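Local coordinates for arginine decarboxylase, A207R protein (Paramecium bursaria Chlorella virus 1, PDB 2NVA), which catalyses the pyridoxal 5'-phosphate-dependent decarboxylation of arginine to agmatine, at residues I173-G178 with Y209-G214; P253-A258 with G351-V356; C322-V327 with S360-G365. All coordinates share one frame; numbering follows the deposited sequence.

Contact 1. Residues I173-G178 with Y209-G214; sequences ISFHVG and YILDIG. With PL2 ((4-{[(4-{[amino(imino)methyl]amino}butyl)amino]methyl}-5-hydroxy-6-methylpyridin-3-yl)methyl dihydrogen phosphate), chain I.
Asp212 N donates to Ile173 O at 2.9 Å, the shortest hydrogen bond across the parallel pairing of strands 170-174 and 210-212. A longer one follows, Phe175 N to Asp212 O at 3.3 Å, and Ser174 CA makes a C-H...O contact with the same oxygen at 3.1 Å. These strands belong to one beta-alpha-beta unit of the TIM barrel, joined through helix 184-204. Ser174 and Asp212 share a face, and their CB atoms lie 3.4 Å apart, a closeness that suits a residue as small as serine. On the helix-covered face, Phe175 lays its ring over the backbone of Ile213, whose CA makes a CH-pi contact at 4.0 Å from the ring centroid. At the end of the strand, Asp212 OD1 accepts from Gly214 N in an Asx turn; Gly214 has positive phi, and a side chain there would run into Phe175 O. A water joins Val177 N to Ile213 O where the paired backbones diverge. His176 carries the contact to the cofactor. With CG anti to the backbone N (chi1 -161°), its CD2 comes 3.4 Å from pyridine C4 of PL2. His176 ND1 accepts from Gly178 N while NE2 donates to the ester oxygen OP4 of PL2 at 3.1 Å, and the two bonds together fix the ring's rotation and orientation against the cofactor.

Contact 2. Residues P253-A258 with G351-V356; sequences PGRFFA and GAYTNV. With PL2 ((4-{[(4-{[amino(imino)methyl]amino}butyl)amino]methyl}-5-hydroxy-6-methylpyridin-3-yl)methyl dihydrogen phosphate), chain I.
Gly351 sets its CA 3.1 Å from Ala258 O, a C-H...O approach so close that a side chain pointing this way would strike the carbonyl; glycine fits. Ala352 follows with a methyl that rests on the short helix 255-258, its CB 3.9 Å from Arg255 CB, small enough to let the backbones come together. Tyr353, at positive phi, then reaches the cofactor phosphate. Its CE2 sits over a face of the Arg255 guanidinium, 3.4 Å from NH2, with the two planes 42° apart, and its OH donates to OP3 of PL2 at 2.6 Å. The agmatine carbon CD of PL2 lies over the centre of a ring face. From the other segment, Arg255 N also donates to OP3 of PL2, at 2.8 Å, Gly254 N to OP1 of PL2 at 3.0 Å, and Arg255 NE to OP2 of PL2 at 2.9 Å. Arg255 NH2 turns instead to Ser179 OG and forms a salt bridge with Glu296. Backbone amides at a helix start, a guanidinium and a phenol together grip the phosphate oxygens, Ser179 and Gly216 add bonds to the ligand, and the negative charge is probably stabilised by both arginine and helix end.

Contact 3. Residues C322-V327 with S360-G365; sequences CTCDGV and SFNGFG. With PL2 ((4-{[(4-{[amino(imino)methyl]amino}butyl)amino]methyl}-5-hydroxy-6-methylpyridin-3-yl)methyl dihydrogen phosphate), chain J.
Cys324 and Phe361 reach into the active site of the second subunit, beside the agmatine arm of PL2, with Cys324 SG 3.9 Å from Phe361 CZ, oblique to the ring; the cysteine has a second modelled position, so this sulfur-aromatic contact is tentative. Asp325 makes the polar bond to the ligand: NE of PL2 donates to Asp325 OD2 at 2.8 Å, with an angle of 150° at the hydrogen. Having CG anti to the backbone N (chi1 -165°) sends the carboxylate to that guanidino nitrogen. Val327 N, lying above the carboxylate plane, donates to Asp325 OD1 at 2.8 Å in an Asx turn, while Tyr287 binds OD2 and sets its ring edge-to-face with Phe361. Behind this shell, Thr323 OG1 takes a weak bond from Asp325 N at 3.4 Å and pairs with Asp328. Across from it the 360-365 loop turns sharply, Gly363 N bonding Ser360 O at 2.9 Å, and positive phi suits Asn362 and Gly363. Farthest out, Cys322 SG lies over a face of Phe364, 3.8 Å from the centroid, its polarisable sulfur packing well on the ring. Cys322 O accepts from His91 of the second subunit, tying the loop to the dimer interface. With each carboxylate oxygen bonded to the protein, Asp325 is held ready for the NE-H bond, which probably helps recognise the guanidino group of an arginine-derived ligand.

Contacts 1 and 2 serve the same ligand, PL2 of chain I: their centres are about 19 Å apart, their nearest atoms about 4 Å, and the ligand spans the interval, its ester oxygen met by the first and its phosphate oxygens by the second. Contact 3 lies about 38 Å from contact 1, centre to centre, and touches a different ligand, PL2 of chain J, whose phosphate is held by the second subunit. Asp325 of the second subunit in turn reaches the chain I ligand, so each active site is built from both chains. Contacts 2 and 3, about 22 Å apart between centres, are linked through the adjoining segments 351-356 and 360-365, which thus serve the two sites of the dimer.

Contact 1. Residues I173-G178 with Y209-G214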
loop_
_atom_site.group_PDB
_atom_site.type_symbol
_atom_site.label_atom_id
_atom_site.label_comp_id
_atom_site.label_asym_id
_atom_site.label_seq_id
_atom_site.Cartn_x
_atom_site.Cartn_y
_atom_site.Cartn_z
ATOM N N ILE A 173 18.433 15.786 -21.738
ATOM C CA ILE A 173 17.956 14.408 -21.887
ATOM C C ILE A 173 18.113 13.722 -20.538
ATOM O O ILE A 173 19.129 13.908 -19.863
ATOM C CB ILE A 173 18.776 13.615 -22.967
ATOM C CG1 ILE A 173 18.803 14.351 -24.318
ATOM C CG2 ILE A 173 18.276 12.172 -23.121
ATOM C CD1 ILE A 173 17.449 14.519 -25.019
ATOM N N SER A 174 17.105 12.944 -20.163
ATOM C CA SER A 174 17.170 12.132 -18.950
ATOM C C SER A 174 16.820 10.672 -19.246
ATOM O O SER A 174 16.282 10.345 -20.300
ATOM C CB SER A 174 16.221 12.678 -17.889
ATOM O OG SER A 174 14.881 12.393 -18.225
ATOM N N PHE A 175 17.122 9.809 -18.287
ATOM C CA PHE A 175 16.695 8.423 -18.336
ATOM C C PHE A 175 16.619 7.953 -16.895
ATOM O O PHE A 175 17.196 8.580 -16.003
ATOM C CB PHE A 175 17.692 7.565 -19.134
ATOM C CG PHE A 175 19.110 7.574 -18.581
ATOM C CD1 PHE A 175 19.483 6.706 -17.550
ATOM C CD2 PHE A 175 20.080 8.434 -19.109
ATOM C CE1 PHE A 175 20.793 6.708 -17.037
ATOM C CE2 PHE A 175 21.395 8.432 -18.607
ATOM C CZ PHE A 175 21.744 7.565 -17.568
ATOM N N HIS A 176 15.908 6.855 -16.677
ATOM C CA HIS A 176 16.008 6.138 -15.418
ATOM C C HIS A 176 16.091 4.667 -15.773
ATOM O O HIS A 176 15.170 4.125 -16.392
ATOM C CB HIS A 176 14.800 6.420 -14.525
ATOM C CG HIS A 176 15.045 6.093 -13.084
ATOM N ND1 HIS A 176 15.704 4.949 -12.688
ATOM C CD2 HIS A 176 14.737 6.760 -11.946
ATOM C CE1 HIS A 176 15.772 4.913 -11.366
ATOM N NE2 HIS A 176 15.187 5.998 -10.893
ATOM N N VAL A 177 17.210 4.033 -15.424
ATOM C CA VAL A 177 17.417 2.630 -15.788
ATOM C C VAL A 177 16.497 1.688 -15.013
ATOM O O VAL A 177 16.296 0.538 -15.416
ATOM C CB VAL A 177 18.891 2.185 -15.611
ATOM C CG1 VAL A 177 19.800 3.059 -16.437
ATOM C CG2 VAL A 177 19.295 2.198 -14.127
ATOM N N GLY A 178 15.945 2.169 -13.906
ATOM C CA GLY A 178 15.153 1.332 -13.022
ATOM C C GLY A 178 15.578 1.552 -11.586
ATOM O O GLY A 178 16.734 1.902 -11.322
ATOM N N TYR A 209 21.885 21.351 -22.743
ATOM C CA TYR A 209 23.088 21.421 -21.919
ATOM C C TYR A 209 23.009 20.547 -20.668
ATOM O O TYR A 209 23.954 20.528 -19.889
ATOM C CB TYR A 209 23.419 22.879 -21.525
ATOM C CG TYR A 209 22.277 23.627 -20.861
ATOM C CD1 TYR A 209 22.181 23.723 -19.475
ATOM C CD2 TYR A 209 21.285 24.239 -21.636
ATOM C CE1 TYR A 209 21.124 24.426 -18.880
ATOM C CE2 TYR A 209 20.241 24.928 -21.056
ATOM C CZ TYR A 209 20.159 25.018 -19.686
ATOM O OH TYR A 209 19.101 25.716 -19.127
ATOM N N ILE A 210 21.900 19.837 -20.463
ATOM C CA ILE A 210 21.763 19.014 -19.253
ATOM C C ILE A 210 21.693 17.528 -19.578
ATOM O O ILE A 210 20.922 17.123 -20.450
ATOM C CB ILE A 210 20.517 19.417 -18.407
ATOM C CG1 ILE A 210 20.703 20.826 -17.806
ATOM C CG2 ILE A 210 20.239 18.374 -17.296
ATOM C CD1 ILE A 210 19.603 21.246 -16.829
ATOM N N LEU A 211 22.517 16.731 -18.897
ATOM C CA LEU A 211 22.339 15.292 -18.883
ATOM C C LEU A 211 21.808 14.941 -17.505
ATOM O O LEU A 211 22.368 15.368 -16.499
ATOM C CB LEU A 211 23.658 14.561 -19.141
ATOM C CG LEU A 211 23.655 13.047 -18.869
ATOM C CD1 LEU A 211 22.771 12.313 -19.895
ATOM C CD2 LEU A 211 25.070 12.460 -18.858
ATOM N N ASP A 212 20.720 14.181 -17.458
ATOM C CA ASP A 212 20.130 13.781 -16.194
ATOM C C ASP A 212 20.189 12.251 -16.151
ATOM O O ASP A 212 19.493 11.588 -16.915
ATOM C CB ASP A 212 18.684 14.292 -16.131
ATOM C CG ASP A 212 17.937 13.876 -14.870
ATOM O OD1 ASP A 212 18.411 13.021 -14.074
ATOM O OD2 ASP A 212 16.814 14.414 -14.686
ATOM N N ILE A 213 21.023 11.695 -15.269
ATOM C CA ILE A 213 21.224 10.242 -15.266
ATOM C C ILE A 213 20.226 9.494 -14.363
ATOM O O ILE A 213 20.380 8.290 -14.136
ATOM C CB ILE A 213 22.679 9.845 -14.888
ATOM C CG1 ILE A 213 23.007 10.338 -13.479
ATOM C CG2 ILE A 213 23.684 10.368 -15.946
ATOM C CD1 ILE A 213 24.243 9.647 -12.838
ATOM N N GLY A 214 19.213 10.202 -13.862
ATOM C CA GLY A 214 18.123 9.560 -13.105
ATOM C C GLY A 214 18.572 8.973 -11.773
ATOM O O GLY A 214 19.538 9.460 -11.186
HETATM N N1 PL2 I . 13.752 9.801 -10.354
HETATM C C2 PL2 I . 12.595 9.358 -10.873
HETATM C C2A PL2 I . 11.914 10.133 -12.019
HETATM C C3 PL2 I . 12.031 8.187 -10.350
HETATM O O3 PL2 I . 10.869 7.750 -10.903
HETATM C C4 PL2 I . 12.651 7.468 -9.308
HETATM C C4A PL2 I . 12.051 6.170 -8.691
HETATM C C5 PL2 I . 13.864 7.996 -8.822
HETATM C C6 PL2 I . 14.381 9.159 -9.363
HETATM P P PL2 I . 15.979 5.503 -6.676
HETATM N N PL2 I . 11.203 5.423 -9.648
HETATM C CA PL2 I . 10.063 4.789 -8.972
HETATM C CG PL2 I . 9.343 3.113 -7.215
HETATM O OP2 PL2 I . 16.162 3.927 -6.921
HETATM O OP3 PL2 I . 15.292 5.657 -5.208
HETATM O OP1 PL2 I . 17.276 6.235 -6.777
HETATM O OP4 PL2 I . 14.894 5.933 -7.784
HETATM C C5M PL2 I . 14.629 7.288 -7.685
HETATM C CB PL2 I . 10.531 3.847 -7.842
HETATM C CD PL2 I . 9.811 2.141 -6.106
HETATM N NE PL2 I . 8.582 1.570 -5.511
HETATM C CZ PL2 I . 8.503 0.905 -4.349
HETATM N NH2 PL2 I . 7.295 0.454 -3.930
HETATM N NH1 PL2 I . 9.596 0.681 -3.613
HETATM O O HOH W 1 19.269 5.758 -14.355
#

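Contact 2. Residues P253-A258 with G351-V356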
loop_
_atom_site.group_PDB
_atom_site.type_symbol
_atom_site.label_atom_id
_atom_site.label_comp_id
_atom_site.label_asym_id
_atom_site.label_seq_id
_atom_site.Cartn_x
_atom_site.Cartn_y
_atom_site.Cartn_z
ATOM N N PRO A 253 18.818 10.792 -7.410
ATOM C CA PRO A 253 18.901 9.666 -6.481
ATOM C C PRO A 253 17.849 9.757 -5.381
ATOM O O PRO A 253 17.611 10.839 -4.847
ATOM C CB PRO A 253 20.304 9.810 -5.872
ATOM C CG PRO A 253 20.593 11.274 -5.947
ATOM C CD PRO A 253 19.920 11.758 -7.218
ATOM N N GLY A 254 17.242 8.621 -5.040
ATOM C CA GLY A 254 16.361 8.551 -3.880
ATOM C C GLY A 254 17.011 7.667 -2.836
ATOM O O GLY A 254 17.504 8.152 -1.808
ATOM N N ARG A 255 17.060 6.369 -3.127
ATOM C CA ARG A 255 17.533 5.382 -2.154
ATOM C C ARG A 255 19.007 5.542 -1.740
ATOM O O ARG A 255 19.384 5.094 -0.663
ATOM C CB ARG A 255 17.271 3.941 -2.635
ATOM C CG ARG A 255 18.145 3.513 -3.820
ATOM C CD ARG A 255 17.870 2.088 -4.263
ATOM N NE ARG A 255 16.535 1.934 -4.860
ATOM C CZ ARG A 255 15.545 1.222 -4.316
ATOM N NH1 ARG A 255 15.714 0.599 -3.145
ATOM N NH2 ARG A 255 14.365 1.144 -4.929
ATOM N N PHE A 256 19.833 6.155 -2.596
ATOM C CA PHE A 256 21.240 6.358 -2.247
ATOM C C PHE A 256 21.372 7.081 -0.905
ATOM O O PHE A 256 22.181 6.687 -0.061
ATOM C CB PHE A 256 22.011 7.115 -3.343
ATOM C CG PHE A 256 23.498 7.243 -3.071
ATOM C CD1 PHE A 256 24.392 6.307 -3.584
ATOM C CD2 PHE A 256 23.994 8.297 -2.294
ATOM C CE1 PHE A 256 25.774 6.422 -3.318
ATOM C CE2 PHE A 256 25.367 8.417 -2.018
ATOM C CZ PHE A 256 26.251 7.481 -2.534
ATOM N N PHE A 257 20.570 8.121 -0.711
ATOM C CA PHE A 257 20.604 8.898 0.533
ATOM C C PHE A 257 19.643 8.397 1.597
ATOM O O PHE A 257 19.950 8.459 2.784
ATOM C CB PHE A 257 20.340 10.379 0.252
ATOM C CG PHE A 257 21.366 11.008 -0.638
ATOM C CD1 PHE A 257 22.680 11.161 -0.201
ATOM C CD2 PHE A 257 21.033 11.444 -1.912
ATOM C CE1 PHE A 257 23.652 11.734 -1.024
ATOM C CE2 PHE A 257 21.999 12.017 -2.748
ATOM C CZ PHE A 257 23.314 12.165 -2.293
ATOM N N ALA A 258 18.476 7.918 1.168
ATOM C CA ALA A 258 17.398 7.587 2.114
ATOM C C ALA A 258 17.576 6.230 2.789
ATOM O O ALA A 258 17.153 6.051 3.933
ATOM C CB ALA A 258 16.033 7.685 1.429
ATOM N N GLY A 351 15.154 3.228 5.462
ATOM C CA GLY A 351 14.743 4.587 5.159
ATOM C C GLY A 351 14.231 4.842 3.742
ATOM O O GLY A 351 13.726 5.922 3.468
ATOM N N ALA A 352 14.351 3.858 2.850
ATOM C CA ALA A 352 13.998 4.055 1.438
ATOM C C ALA A 352 12.719 3.318 1.059
ATOM O O ALA A 352 12.686 2.094 1.126
ATOM C CB ALA A 352 15.143 3.615 0.557
ATOM N N TYR A 353 11.678 4.082 0.682
ATOM C CA TYR A 353 10.378 3.527 0.283
ATOM C C TYR A 353 9.798 2.711 1.438
ATOM O O TYR A 353 9.319 1.590 1.237
ATOM C CB TYR A 353 10.505 2.680 -1.005
ATOM C CG TYR A 353 11.108 3.476 -2.138
ATOM C CD1 TYR A 353 10.379 4.508 -2.740
ATOM C CD2 TYR A 353 12.398 3.225 -2.585
ATOM C CE1 TYR A 353 10.918 5.268 -3.760
ATOM C CE2 TYR A 353 12.954 3.979 -3.618
ATOM C CZ TYR A 353 12.204 5.009 -4.191
ATOM O OH TYR A 353 12.735 5.770 -5.207
ATOM N N THR A 354 9.847 3.288 2.644
ATOM C CA THR A 354 9.363 2.616 3.841
ATOM C C THR A 354 8.228 3.433 4.460
ATOM O O THR A 354 7.045 3.128 4.228
ATOM C CB THR A 354 10.501 2.346 4.842
ATOM O OG1 THR A 354 11.176 3.578 5.153
ATOM C CG2 THR A 354 11.506 1.378 4.230
ATOM N N ASN A 355 8.581 4.491 5.193
ATOM C CA ASN A 355 7.574 5.346 5.824
ATOM C C ASN A 355 6.623 6.039 4.828
ATOM O O ASN A 355 5.469 6.263 5.156
ATOM C CB ASN A 355 8.202 6.375 6.773
ATOM C CG ASN A 355 9.394 7.099 6.160
ATOM O OD1 ASN A 355 10.480 6.517 6.006
ATOM N ND2 ASN A 355 9.211 8.386 5.837
ATOM N N VAL A 356 7.110 6.373 3.633
ATOM C CA VAL A 356 6.271 7.067 2.628
ATOM C C VAL A 356 5.113 6.200 2.127
ATOM O O VAL A 356 4.147 6.715 1.557
ATOM C CB VAL A 356 7.089 7.552 1.414
ATOM C CG1 VAL A 356 8.023 8.703 1.813
ATOM C CG2 VAL A 356 7.883 6.390 0.775
HETATM N N1 PL2 I . 13.752 9.801 -10.354
HETATM C C2 PL2 I . 12.595 9.358 -10.873
HETATM C C2A PL2 I . 11.914 10.133 -12.019
HETATM C C3 PL2 I . 12.031 8.187 -10.350
HETATM O O3 PL2 I . 10.869 7.750 -10.903
HETATM C C4 PL2 I . 12.651 7.468 -9.308
HETATM C C4A PL2 I . 12.051 6.170 -8.691
HETATM C C5 PL2 I . 13.864 7.996 -8.822
HETATM C C6 PL2 I . 14.381 9.159 -9.363
HETATM P P PL2 I . 15.979 5.503 -6.676
HETATM N N PL2 I . 11.203 5.423 -9.648
HETATM C CA PL2 I . 10.063 4.789 -8.972
HETATM C CG PL2 I . 9.343 3.113 -7.215
HETATM O OP2 PL2 I . 16.162 3.927 -6.921
HETATM O OP3 PL2 I . 15.292 5.657 -5.208
HETATM O OP1 PL2 I . 17.276 6.235 -6.777
HETATM O OP4 PL2 I . 14.894 5.933 -7.784
HETATM C C5M PL2 I . 14.629 7.288 -7.685
HETATM C CB PL2 I . 10.531 3.847 -7.842
HETATM C CD PL2 I . 9.811 2.141 -6.106
HETATM N NE PL2 I . 8.582 1.570 -5.511
HETATM C CZ PL2 I . 8.503 0.905 -4.349
HETATM N NH2 PL2 I . 7.295 0.454 -3.930
HETATM N NH1 PL2 I . 9.596 0.681 -3.613
#

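Contact 3. Residues C322-V327 with S360-G365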
loop_
_atom_site.group_PDB
_atom_site.type_symbol
_atom_site.label_atom_id
_atom_site.label_comp_id
_atom_site.label_asym_id
_atom_site.label_seq_id
_atom_site.Cartn_x
_atom_site.Cartn_y
_atom_site.Cartn_z
ATOM N N CYS A 322 1.039 -7.297 11.408
ATOM C CA CYS A 322 -0.100 -7.270 12.335
ATOM C C CYS A 322 -1.476 -7.338 11.674
ATOM O O CYS A 322 -2.474 -7.492 12.380
ATOM C CB CYS A 322 -0.027 -6.050 13.268
ATOM S SG CYS A 322 0.143 -4.490 12.404
ATOM N N THR A 323 -1.558 -7.211 10.344
ATOM C CA THR A 323 -2.885 -7.156 9.693
ATOM C C THR A 323 -3.535 -8.532 9.519
ATOM O O THR A 323 -2.887 -9.576 9.692
ATOM C CB THR A 323 -2.871 -6.439 8.301
ATOM O OG1 THR A 323 -2.258 -7.285 7.319
ATOM C CG2 THR A 323 -2.134 -5.078 8.370
ATOM N N CYS A 324 -4.824 -8.490 9.172
ATOM C CA CYS A 324 -5.685 -9.642 8.854
ATOM C C CYS A 324 -5.226 -10.507 7.673
ATOM O O CYS A 324 -5.636 -11.667 7.537
ATOM C CB CYS A 324 -7.097 -9.117 8.521
ATOM S SG CYS A 324 -7.094 -7.836 7.146
ATOM N N ASP A 325 -4.399 -9.931 6.815
ATOM C CA ASP A 325 -4.133 -10.479 5.481
ATOM C C ASP A 325 -3.001 -11.498 5.466
ATOM O O ASP A 325 -1.963 -11.286 6.094
ATOM C CB ASP A 325 -3.796 -9.300 4.556
ATOM C CG ASP A 325 -3.852 -9.648 3.107
ATOM O OD1 ASP A 325 -3.487 -10.776 2.688
ATOM O OD2 ASP A 325 -4.259 -8.756 2.317
ATOM N N GLY A 326 -3.186 -12.594 4.726
ATOM C CA GLY A 326 -2.154 -13.628 4.610
ATOM C C GLY A 326 -0.937 -13.216 3.787
ATOM O O GLY A 326 0.123 -13.845 3.877
ATOM N N VAL A 327 -1.088 -12.169 2.982
ATOM C CA VAL A 327 0.037 -11.623 2.176
ATOM C C VAL A 327 1.038 -10.855 3.052
ATOM O O VAL A 327 2.214 -10.673 2.685
ATOM C CB VAL A 327 -0.471 -10.733 1.012
ATOM C CG1 VAL A 327 -0.721 -9.313 1.480
ATOM C CG2 VAL A 327 0.523 -10.751 -0.154
ATOM N N SER A 360 -3.241 3.010 6.674
ATOM C CA SER A 360 -3.937 2.765 7.925
ATOM C C SER A 360 -4.852 1.540 7.834
ATOM O O SER A 360 -5.816 1.427 8.595
ATOM C CB SER A 360 -4.718 4.011 8.373
ATOM O OG SER A 360 -5.647 4.444 7.400
ATOM N N PHE A 361 -4.538 0.628 6.912
ATOM C CA PHE A 361 -5.320 -0.598 6.734
ATOM C C PHE A 361 -5.433 -1.343 8.077
ATOM O O PHE A 361 -4.444 -1.471 8.798
ATOM C CB PHE A 361 -4.672 -1.486 5.668
ATOM C CG PHE A 361 -5.505 -2.706 5.281
ATOM C CD1 PHE A 361 -6.878 -2.590 5.007
ATOM C CD2 PHE A 361 -4.905 -3.956 5.154
ATOM C CE1 PHE A 361 -7.631 -3.713 4.631
ATOM C CE2 PHE A 361 -5.644 -5.077 4.791
ATOM C CZ PHE A 361 -7.013 -4.955 4.525
ATOM N N ASN A 362 -6.636 -1.814 8.397
ATOM C CA ASN A 362 -6.943 -2.502 9.661
ATOM C C ASN A 362 -6.872 -1.608 10.913
ATOM O O ASN A 362 -7.073 -2.090 12.027
ATOM C CB ASN A 362 -6.026 -3.715 9.871
ATOM C CG ASN A 362 -6.455 -4.939 9.085
ATOM O OD1 ASN A 362 -6.853 -4.849 7.912
ATOM N ND2 ASN A 362 -6.357 -6.095 9.725
ATOM N N GLY A 363 -6.582 -0.322 10.730
ATOM C CA GLY A 363 -6.451 0.598 11.860
ATOM C C GLY A 363 -5.046 0.596 12.442
ATOM O O GLY A 363 -4.826 1.136 13.521
ATOM N N PHE A 364 -4.099 -0.037 11.755
ATOM C CA PHE A 364 -2.689 0.010 12.184
ATOM C C PHE A 364 -1.939 1.080 11.386
ATOM O O PHE A 364 -2.569 1.995 10.858
ATOM C CB PHE A 364 -2.037 -1.367 12.034
ATOM C CG PHE A 364 -2.698 -2.434 12.844
ATOM C CD1 PHE A 364 -2.689 -2.371 14.244
ATOM C CD2 PHE A 364 -3.352 -3.492 12.224
ATOM C CE1 PHE A 364 -3.299 -3.359 15.013
ATOM C CE2 PHE A 364 -3.984 -4.489 12.992
ATOM C CZ PHE A 364 -3.953 -4.432 14.374
ATOM N N GLY A 365 -0.613 0.978 11.286
ATOM C CA GLY A 365 0.141 1.927 10.459
ATOM C C GLY A 365 0.745 3.103 11.202
ATOM O O GLY A 365 1.489 3.878 10.611
HETATM N N1 PL2 J . -13.213 -11.200 9.367
HETATM C C2 PL2 J . -11.883 -11.361 9.463
HETATM C C2A PL2 J . -11.301 -11.892 10.785
HETATM C C3 PL2 J . -11.068 -11.078 8.363
HETATM O O3 PL2 J . -9.722 -11.273 8.472
HETATM C C4 PL2 J . -11.641 -10.602 7.155
HETATM C C4A PL2 J . -10.830 -10.249 5.886
HETATM C C5 PL2 J . -13.049 -10.446 7.137
HETATM C C6 PL2 J . -13.803 -10.758 8.259
HETATM P P PL2 J . -14.427 -10.236 3.457
HETATM N N PL2 J . -9.545 -10.942 5.810
HETATM C CA PL2 J . -8.488 -9.988 5.384
HETATM C CG PL2 J . -7.523 -8.902 3.302
HETATM O OP2 PL2 J . -13.907 -10.970 2.159
HETATM O OP3 PL2 J . -14.287 -8.657 3.156
HETATM O OP1 PL2 J . -15.841 -10.558 3.752
HETATM O OP4 PL2 J . -13.413 -10.580 4.674
HETATM C C5M PL2 J . -13.754 -9.950 5.863
HETATM C CB PL2 J . -8.821 -9.310 4.032
HETATM C CD PL2 J . -7.825 -8.355 1.897
HETATM N NE PL2 J . -6.626 -7.623 1.446
HETATM C CZ PL2 J . -6.612 -6.795 0.404
HETATM N NH2 PL2 J . -5.474 -6.157 0.082
HETATM N NH1 PL2 J . -7.708 -6.589 -0.320
#